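Local structure of calmodulin binding transcription activator 1 (Homo sapiens, 2CXK) at residues 23-28 and 40-45. The protein is a transcriptional activator that may interact with calmodulin, represented here by its TIG domain. Residues are numbered along the deposited sequence; the frame is centred on the assembly and turned at random.
Sequences VKVLIT and CLFDQI. With SO4 (sulfate ion), chain F.
Lys24 NZ is gripped by three groups: it donates a 2.7 Å hydrogen bond to sulfate O1, forms a salt bridge with Asp11 OD1 of the second subunit and reaches Tyr12 O of that same subunit. The sulfate, probably picked up from the crystallisation liquor, is also hydrogen-bonded to Tyr60 OH. CG of Lys24 stands anti to the backbone N (chi1 175°) and the chain runs on extended through chi2, which brings CD to 3.3 Å from sulfate O1; the bend at chi3, 64°, then sets CE and NZ beside the same oxygen. With a methionine in its place, Asp11 of the second subunit would probably be left without this positive mate and the sulfate would be held less firmly.

Val25 and Ile27, farther along the same strand, point the other way, into the protein, where they meet residues 40-45. Ile27 extends its CD1 methyl to 3.7 Å from Cys40 SG, an apolar contact of the methyl with the sulfur between two buried side chains. Both reach inward with the leading atom, CG1 or SG, anti to its own carbonyl carbon; for Ile27 chi1 is -58°. Beside them Val25 CG2 comes obliquely to the Phe42 ring, 4.4 Å from its CZ. That ring also packs edge-to-face with Phe86, and Leu71 touches both Ile27 and Phe42. Just past Phe42 the chain reverses through a type I' turn, closed by Ile45 N to Phe42 O at 2.7 Å and leading into strand 45-53.

With Ile27 CA and Cys40 CA 9.1 Å apart, strands 24-28 and 38-42 lie in two layers that face one another rather than as hydrogen-bonded neighbours, and their inward side chains contribute to the hydrophobic core between the layers, as in the immunoglobulin-like beta-sandwich of IPT/TIG domains.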
loop_
_atom_site.group_PDB
_atom_site.type_symbol
_atom_site.label_atom_id
_atom_site.label_comp_id
_atom_site.label_asym_id
_atom_site.label_seq_id
_atom_site.Cartn_x
_atom_site.Cartn_y
_atom_site.Cartn_z
ATOM N N VAL A 23 -8.019 -0.076 -9.266
ATOM C CA VAL A 23 -7.300 -0.787 -8.217
ATOM C C VAL A 23 -6.845 0.210 -7.151
ATOM O O VAL A 23 -6.293 1.259 -7.476
ATOM C CB VAL A 23 -6.039 -1.496 -8.773
ATOM C CG1 VAL A 23 -5.352 -2.272 -7.664
ATOM C CG2 VAL A 23 -6.415 -2.407 -9.919
ATOM N N LYS A 24 -7.077 -0.108 -5.879
ATOM C CA LYS A 24 -6.639 0.784 -4.812
ATOM C C LYS A 24 -5.112 0.814 -4.749
ATOM O O LYS A 24 -4.449 -0.223 -4.828
ATOM C CB LYS A 24 -7.167 0.318 -3.450
ATOM C CG LYS A 24 -6.627 1.153 -2.298
ATOM C CD LYS A 24 -7.145 0.660 -0.971
ATOM C CE LYS A 24 -6.646 -0.745 -0.683
ATOM N NZ LYS A 24 -7.317 -1.302 0.515
ATOM N N VAL A 25 -4.553 2.009 -4.607
ATOM C CA VAL A 25 -3.112 2.158 -4.497
ATOM C C VAL A 25 -2.831 3.009 -3.263
ATOM O O VAL A 25 -3.475 4.043 -3.056
ATOM C CB VAL A 25 -2.509 2.862 -5.743
ATOM C CG1 VAL A 25 -0.996 2.992 -5.589
ATOM C CG2 VAL A 25 -2.831 2.065 -7.008
ATOM N N LEU A 26 -1.918 2.549 -2.414
ATOM C CA LEU A 26 -1.536 3.322 -1.237
ATOM C C LEU A 26 -0.192 3.933 -1.600
ATOM O O LEU A 26 0.649 3.269 -2.201
ATOM C CB LEU A 26 -1.392 2.420 -0.003
ATOM C CG LEU A 26 -2.697 1.814 0.514
ATOM C CD1 LEU A 26 -2.442 1.047 1.801
ATOM C CD2 LEU A 26 -3.715 2.934 0.763
ATOM N N ILE A 27 -0.007 5.210 -1.270
ATOM C CA ILE A 27 1.244 5.905 -1.562
ATOM C C ILE A 27 1.680 6.618 -0.293
ATOM O O ILE A 27 0.934 7.416 0.271
ATOM C CB ILE A 27 1.063 6.943 -2.687
ATOM C CG1 ILE A 27 0.551 6.237 -3.941
ATOM C CG2 ILE A 27 2.382 7.666 -2.950
ATOM C CD1 ILE A 27 0.301 7.156 -5.121
ATOM N N THR A 28 2.890 6.322 0.154
ATOM C CA THR A 28 3.385 6.910 1.377
ATOM C C THR A 28 4.452 7.957 1.121
ATOM O O THR A 28 5.163 7.926 0.113
ATOM C CB THR A 28 3.923 5.817 2.324
ATOM O OG1 THR A 28 5.045 5.164 1.723
ATOM C CG2 THR A 28 2.836 4.796 2.606
ATOM N N CYS A 40 -3.780 12.142 -7.203
ATOM C CA CYS A 40 -2.669 11.376 -7.743
ATOM C C CYS A 40 -2.809 11.418 -9.248
ATOM O O CYS A 40 -3.909 11.294 -9.783
ATOM C CB CYS A 40 -2.699 9.925 -7.251
ATOM S SG CYS A 40 -2.342 9.768 -5.483
ATOM N N LEU A 41 -1.690 11.607 -9.927
ATOM C CA LEU A 41 -1.709 11.678 -11.378
ATOM C C LEU A 41 -0.970 10.493 -11.967
ATOM O O LEU A 41 0.204 10.276 -11.664
ATOM C CB LEU A 41 -1.040 12.971 -11.855
ATOM C CG LEU A 41 -1.438 14.281 -11.164
ATOM C CD1 LEU A 41 -0.750 15.445 -11.862
ATOM C CD2 LEU A 41 -2.934 14.464 -11.208
ATOM N N PHE A 42 -1.674 9.718 -12.786
ATOM C CA PHE A 42 -1.100 8.563 -13.470
ATOM C C PHE A 42 -1.003 9.003 -14.929
ATOM O O PHE A 42 -2.026 9.186 -15.583
ATOM C CB PHE A 42 -2.022 7.347 -13.363
ATOM C CG PHE A 42 -2.176 6.812 -11.964
ATOM C CD1 PHE A 42 -2.957 7.476 -11.030
ATOM C CD2 PHE A 42 -1.542 5.625 -11.589
ATOM C CE1 PHE A 42 -3.112 6.967 -9.733
ATOM C CE2 PHE A 42 -1.690 5.110 -10.297
ATOM C CZ PHE A 42 -2.481 5.788 -9.370
ATOM N N ASP A 43 0.218 9.174 -15.431
ATOM C CA ASP A 43 0.423 9.633 -16.801
ATOM C C ASP A 43 -0.433 10.883 -17.008
ATOM O O ASP A 43 -1.135 11.018 -18.009
ATOM C CB ASP A 43 0.025 8.545 -17.813
ATOM C CG ASP A 43 0.464 8.885 -19.241
ATOM O OD1 ASP A 43 1.496 9.572 -19.388
ATOM O OD2 ASP A 43 -0.202 8.459 -20.213
ATOM N N GLN A 44 -0.380 11.786 -16.033
ATOM C CA GLN A 44 -1.142 13.028 -16.073
ATOM C C GLN A 44 -2.656 12.882 -15.907
ATOM O O GLN A 44 -3.377 13.881 -15.913
ATOM C CB GLN A 44 -0.832 13.801 -17.364
ATOM C CG GLN A 44 0.648 14.120 -17.518
ATOM C CD GLN A 44 1.225 14.803 -16.286
ATOM O OE1 GLN A 44 2.365 14.545 -15.892
ATOM N NE2 GLN A 44 0.440 15.686 -15.676
ATOM N N ILE A 45 -3.153 11.653 -15.775
ATOM C CA ILE A 45 -4.592 11.467 -15.569
ATOM C C ILE A 45 -4.824 11.561 -14.067
ATOM O O ILE A 45 -4.299 10.757 -13.298
ATOM C CB ILE A 45 -5.093 10.094 -16.037
ATOM C CG1 ILE A 45 -4.888 9.932 -17.542
ATOM C CG2 ILE A 45 -6.579 9.957 -15.694
ATOM C CD1 ILE A 45 -5.351 8.587 -18.071
HETATM S S SO4 F . -11.149 -0.256 -0.464
HETATM O O1 SO4 F . -9.903 -0.425 0.390
HETATM O O2 SO4 F . -12.287 -0.975 0.245
HETATM O O3 SO4 F . -11.472 1.128 -0.407
HETATM O O4 SO4 F . -10.906 -0.994 -1.653
#